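Local structure of putative uncharacterized protein (Trichoplax adhaerens, 5OI9) at residues K288-L300 with K307-S319. The protein probably takes part in centriole assembly as a STIL-family protein, the portion here being its N-terminal domain, which in STIL is probably the part that binds CEP85. Numbering follows the deposited sequence.
Sequences KIRDGSTGFILVL and KPEFWECSFSGKS
With chi1 at 61°, CG of Phe296 sits between its own backbone N and carbonyl carbon, which swings the ring over Cys313, whose SG, set anti to the carbonyl carbon, is directed to Leu298. Cys313 CB lies over one ring face, 3.5 Å from Phe296 CZ, a CH-pi contact, while the sulfur meets the ring obliquely and rests 3.8 Å from Leu298 CB. Cys276 and Leu280 of helix 270-281 also pack on this phenyl group, so an alanine here would probably leave Cys313 without its aromatic cover and open a gap beneath the helix. Farther along the sheet face that carries Phe296 and Leu298, Leu300 CD2 comes 4.1 Å from Trp311 NE1, which donates to Glu309 OE1, in the indole plane, at 3.2 Å. On the opposite face of the sheet, Phe310 lies alongside Ile297 and Val299: Ile297 CD1 touches the ring edge, and Val299 CG2 approaches Phe310 CE2 to 3.9 Å. Glu312, on this same face, turns its carboxylate to Ser20 and Trp18. Six backbone hydrogen bonds join the strands in three reciprocal pairs, Phe296 with Cys313, Leu298 with Trp311 and Leu300 with Glu309; beyond them Phe315 N reaches Gly292 O at 3.0 Å, next to an Asx turn at Asp291. Strands 296-302 and 309-314 thus form an antiparallel beta hairpin inside a mixed sheet, between strands 256-264 and 196-200, with helix 270-281 packed on the Phe296 and Leu298 face.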
loop_
_atom_site.group_PDB
_atom_site.type_symbol
_atom_site.label_atom_id
_atom_site.label_comp_id
_atom_site.label_asym_id
_atom_site.label_seq_id
_atom_site.Cartn_x
_atom_site.Cartn_y
_atom_site.Cartn_z
ATOM N N LYS A 288 -9.959 -6.832 20.507
ATOM C CA LYS A 288 -10.854 -6.182 19.548
ATOM C C LYS A 288 -12.248 -6.767 19.731
ATOM O O LYS A 288 -12.644 -7.711 19.047
ATOM C CB LYS A 288 -10.346 -6.371 18.123
ATOM C CG LYS A 288 -8.996 -5.721 17.847
ATOM C CD LYS A 288 -8.552 -5.911 16.395
ATOM C CE LYS A 288 -8.070 -7.330 16.128
ATOM N NZ LYS A 288 -7.543 -7.491 14.737
ATOM N N ILE A 289 -13.008 -6.193 20.671
ATOM C CA ILE A 289 -14.337 -6.713 20.982
ATOM C C ILE A 289 -15.364 -6.371 19.915
ATOM O O ILE A 289 -16.471 -6.922 19.930
ATOM C CB ILE A 289 -14.817 -6.205 22.357
ATOM C CG1 ILE A 289 -15.049 -4.695 22.329
ATOM C CG2 ILE A 289 -13.809 -6.577 23.433
ATOM C CD1 ILE A 289 -15.659 -4.145 23.609
ATOM N N ARG A 290 -15.032 -5.470 18.997
ATOM C CA ARG A 290 -15.799 -5.259 17.777
ATOM C C ARG A 290 -14.837 -5.372 16.605
ATOM O O ARG A 290 -13.776 -4.739 16.611
ATOM C CB ARG A 290 -16.501 -3.896 17.786
ATOM C CG ARG A 290 -17.621 -3.778 18.820
ATOM C CD ARG A 290 -18.827 -4.627 18.428
ATOM N NE ARG A 290 -19.881 -4.589 19.435
ATOM C CZ ARG A 290 -20.063 -5.527 20.360
ATOM N NH1 ARG A 290 -19.264 -6.585 20.404
ATOM N NH2 ARG A 290 -21.051 -5.411 21.238
ATOM N N ASP A 291 -15.191 -6.189 15.621
ATOM C CA ASP A 291 -14.279 -6.498 14.525
ATOM C C ASP A 291 -15.085 -6.562 13.230
ATOM O O ASP A 291 -16.190 -6.017 13.131
ATOM C CB ASP A 291 -13.499 -7.791 14.831
ATOM C CG ASP A 291 -14.403 -8.996 15.058
ATOM O OD1 ASP A 291 -15.606 -8.935 14.732
ATOM O OD2 ASP A 291 -13.899 -10.018 15.574
ATOM N N GLY A 292 -14.534 -7.245 12.224
ATOM C CA GLY A 292 -15.163 -7.262 10.917
ATOM C C GLY A 292 -16.472 -8.024 10.876
ATOM O O GLY A 292 -17.327 -7.745 10.029
ATOM N N SER A 293 -16.651 -8.987 11.783
ATOM C CA SER A 293 -17.871 -9.788 11.795
ATOM C C SER A 293 -19.012 -9.069 12.504
ATOM O O SER A 293 -20.162 -9.135 12.059
ATOM C CB SER A 293 -17.604 -11.139 12.459
ATOM O OG SER A 293 -16.541 -11.818 11.813
ATOM N N THR A 294 -18.717 -8.391 13.614
ATOM C CA THR A 294 -19.739 -7.649 14.338
ATOM C C THR A 294 -19.989 -6.269 13.747
ATOM O O THR A 294 -21.024 -5.661 14.037
ATOM C CB THR A 294 -19.339 -7.501 15.809
ATOM O OG1 THR A 294 -18.165 -6.682 15.904
ATOM C CG2 THR A 294 -19.045 -8.861 16.416
ATOM N N GLY A 295 -19.078 -5.772 12.917
ATOM C CA GLY A 295 -19.101 -4.379 12.530
ATOM C C GLY A 295 -18.320 -3.559 13.533
ATOM O O GLY A 295 -18.473 -3.750 14.743
ATOM N N PHE A 296 -17.459 -2.666 13.059
ATOM C CA PHE A 296 -16.684 -1.811 13.941
ATOM C C PHE A 296 -16.853 -0.366 13.502
ATOM O O PHE A 296 -17.296 -0.081 12.386
ATOM C CB PHE A 296 -15.198 -2.207 13.974
ATOM C CG PHE A 296 -14.502 -2.107 12.644
ATOM C CD1 PHE A 296 -13.802 -0.962 12.297
ATOM C CD2 PHE A 296 -14.526 -3.167 11.753
ATOM C CE1 PHE A 296 -13.148 -0.872 11.081
ATOM C CE2 PHE A 296 -13.876 -3.084 10.536
ATOM C CZ PHE A 296 -13.186 -1.935 10.199
ATOM N N ILE A 297 -16.517 0.541 14.397
ATOM C CA ILE A 297 -16.828 1.948 14.190
ATOM C C ILE A 297 -15.626 2.643 13.574
ATOM O O ILE A 297 -14.469 2.313 13.851
ATOM C CB ILE A 297 -17.268 2.626 15.507
ATOM C CG1 ILE A 297 -17.890 3.995 15.222
ATOM C CG2 ILE A 297 -16.092 2.752 16.471
ATOM C CD1 ILE A 297 -18.717 4.543 16.361
ATOM N N LEU A 298 -15.914 3.603 12.701
ATOM C CA LEU A 298 -14.912 4.496 12.138
ATOM C C LEU A 298 -15.346 5.923 12.428
ATOM O O LEU A 298 -16.431 6.339 12.012
ATOM C CB LEU A 298 -14.750 4.275 10.630
ATOM C CG LEU A 298 -14.071 5.400 9.845
ATOM C CD1 LEU A 298 -12.614 5.557 10.255
ATOM C CD2 LEU A 298 -14.190 5.140 8.348
ATOM N N VAL A 299 -14.518 6.655 13.165
ATOM C CA VAL A 299 -14.720 8.079 13.398
ATOM C C VAL A 299 -13.835 8.809 12.399
ATOM O O VAL A 299 -12.605 8.794 12.517
ATOM C CB VAL A 299 -14.396 8.473 14.845
ATOM C CG1 VAL A 299 -14.682 9.945 15.070
ATOM C CG2 VAL A 299 -15.200 7.620 15.816
ATOM N N LEU A 300 -14.453 9.429 11.398
ATOM C CA LEU A 300 -13.741 9.977 10.249
ATOM C C LEU A 300 -13.727 11.497 10.342
ATOM O O LEU A 300 -14.767 12.145 10.174
ATOM C CB LEU A 300 -14.390 9.512 8.947
ATOM C CG LEU A 300 -13.608 9.785 7.662
ATOM C CD1 LEU A 300 -12.241 9.121 7.721
ATOM C CD2 LEU A 300 -14.392 9.297 6.454
ATOM N N LYS A 307 -17.358 18.737 11.620
ATOM C CA LYS A 307 -17.598 17.649 12.549
ATOM C C LYS A 307 -17.275 16.306 11.904
ATOM O O LYS A 307 -17.386 16.155 10.683
ATOM C CB LYS A 307 -19.055 17.642 13.029
ATOM C CG LYS A 307 -19.394 18.777 13.982
ATOM C CD LYS A 307 -20.691 18.497 14.728
ATOM C CE LYS A 307 -20.905 19.488 15.861
ATOM N NZ LYS A 307 -22.092 19.140 16.693
ATOM N N PRO A 308 -16.873 15.311 12.693
ATOM C CA PRO A 308 -16.508 14.014 12.117
ATOM C C PRO A 308 -17.726 13.245 11.632
ATOM O O PRO A 308 -18.857 13.462 12.075
ATOM C CB PRO A 308 -15.829 13.289 13.284
ATOM C CG PRO A 308 -16.465 13.888 14.496
ATOM C CD PRO A 308 -16.674 15.338 14.153
ATOM N N GLU A 309 -17.473 12.333 10.702
ATOM C CA GLU A 309 -18.474 11.395 10.219
ATOM C C GLU A 309 -18.308 10.058 10.930
ATOM O O GLU A 309 -17.192 9.638 11.248
ATOM C CB GLU A 309 -18.357 11.185 8.708
ATOM C CG GLU A 309 -18.419 12.449 7.868
ATOM C CD GLU A 309 -18.184 12.162 6.394
ATOM O OE1 GLU A 309 -17.839 11.005 6.063
ATOM O OE2 GLU A 309 -18.344 13.087 5.568
ATOM N N PHE A 310 -19.429 9.388 11.170
ATOM C CA PHE A 310 -19.445 8.098 11.846
ATOM C C PHE A 310 -19.909 7.021 10.878
ATOM O O PHE A 310 -20.931 7.186 10.201
ATOM C CB PHE A 310 -20.348 8.139 13.081
ATOM C CG PHE A 310 -19.829 9.025 14.180
ATOM C CD1 PHE A 310 -19.986 10.399 14.115
ATOM C CD2 PHE A 310 -19.183 8.482 15.282
ATOM C CE1 PHE A 310 -19.509 11.216 15.121
ATOM C CE2 PHE A 310 -18.706 9.296 16.293
ATOM C CZ PHE A 310 -18.870 10.664 16.210
ATOM N N TRP A 311 -19.151 5.927 10.810
ATOM C CA TRP A 311 -19.455 4.800 9.942
ATOM C C TRP A 311 -19.323 3.503 10.723
ATOM O O TRP A 311 -18.469 3.379 11.604
ATOM C CB TRP A 311 -18.511 4.740 8.732
ATOM C CG TRP A 311 -18.552 5.933 7.836
ATOM C CD1 TRP A 311 -18.014 7.164 8.080
ATOM C CD2 TRP A 311 -19.144 6.004 6.536
ATOM N NE1 TRP A 311 -18.239 7.999 7.011
ATOM C CE2 TRP A 311 -18.932 7.310 6.050
ATOM C CE3 TRP A 311 -19.831 5.089 5.732
ATOM C CZ2 TRP A 311 -19.389 7.725 4.801
ATOM C CZ3 TRP A 311 -20.279 5.500 4.492
ATOM C CH2 TRP A 311 -20.059 6.807 4.039
ATOM N N GLU A 312 -20.172 2.533 10.390
ATOM C CA GLU A 312 -19.993 1.158 10.838
ATOM C C GLU A 312 -19.407 0.354 9.685
ATOM O O GLU A 312 -20.036 0.228 8.628
ATOM C CB GLU A 312 -21.306 0.533 11.308
ATOM C CG GLU A 312 -21.141 -0.922 11.743
ATOM C CD GLU A 312 -22.356 -1.473 12.470
ATOM O OE1 GLU A 312 -23.055 -2.334 11.897
ATOM O OE2 GLU A 312 -22.608 -1.046 13.613
ATOM N N CYS A 313 -18.209 -0.184 9.889
ATOM C CA CYS A 313 -17.499 -0.936 8.866
ATOM C C CYS A 313 -17.536 -2.420 9.191
ATOM O O CYS A 313 -17.469 -2.813 10.360
ATOM C CB CYS A 313 -16.048 -0.467 8.750
ATOM S SG CYS A 313 -15.868 1.309 8.518
ATOM N N SER A 314 -17.636 -3.244 8.153
ATOM C CA SER A 314 -17.680 -4.686 8.328
ATOM C C SER A 314 -16.961 -5.367 7.176
ATOM O O SER A 314 -16.842 -4.817 6.078
ATOM C CB SER A 314 -19.122 -5.203 8.417
ATOM O OG SER A 314 -19.793 -5.048 7.179
ATOM N N PHE A 315 -16.473 -6.573 7.446
ATOM C CA PHE A 315 -15.933 -7.445 6.417
ATOM C C PHE A 315 -16.305 -8.878 6.752
ATOM O O PHE A 315 -16.234 -9.288 7.915
ATOM C CB PHE A 315 -14.413 -7.326 6.288
ATOM C CG PHE A 315 -13.816 -8.342 5.363
ATOM C CD1 PHE A 315 -14.154 -8.351 4.019
ATOM C CD2 PHE A 315 -12.937 -9.300 5.836
ATOM C CE1 PHE A 315 -13.617 -9.291 3.159
ATOM C CE2 PHE A 315 -12.393 -10.242 4.980
ATOM C CZ PHE A 315 -12.735 -10.238 3.641
ATOM N N SER A 316 -16.692 -9.636 5.729
ATOM C CA SER A 316 -17.154 -10.999 5.942
ATOM C C SER A 316 -16.663 -12.001 4.906
ATOM O O SER A 316 -16.940 -13.194 5.062
ATOM C CB SER A 316 -18.686 -11.027 5.975
ATOM O OG SER A 316 -19.230 -10.596 4.740
ATOM N N GLY A 317 -15.947 -11.573 3.866
ATOM C CA GLY A 317 -15.507 -12.458 2.806
ATOM C C GLY A 317 -14.287 -13.278 3.170
ATOM O O GLY A 317 -14.051 -13.607 4.338
ATOM N N LYS A 318 -13.495 -13.612 2.152
ATOM C CA LYS A 318 -12.323 -14.464 2.318
ATOM C C LYS A 318 -11.127 -13.627 2.753
ATOM O O LYS A 318 -10.786 -12.632 2.104
ATOM C CB LYS A 318 -12.013 -15.209 1.020
ATOM C CG LYS A 318 -13.158 -16.066 0.508
ATOM C CD LYS A 318 -13.535 -17.140 1.515
ATOM C CE LYS A 318 -14.656 -18.021 0.992
ATOM N NZ LYS A 318 -14.955 -19.134 1.932
ATOM N N SER A 319 -10.475 -14.053 3.838
ATOM C CA SER A 319 -9.420 -13.255 4.451
ATOM C C SER A 319 -8.103 -13.323 3.688
ATOM O O SER A 319 -7.361 -12.335 3.662
ATOM C CB SER A 319 -9.204 -13.705 5.898
ATOM O OG SER A 319 -8.127 -13.003 6.495
#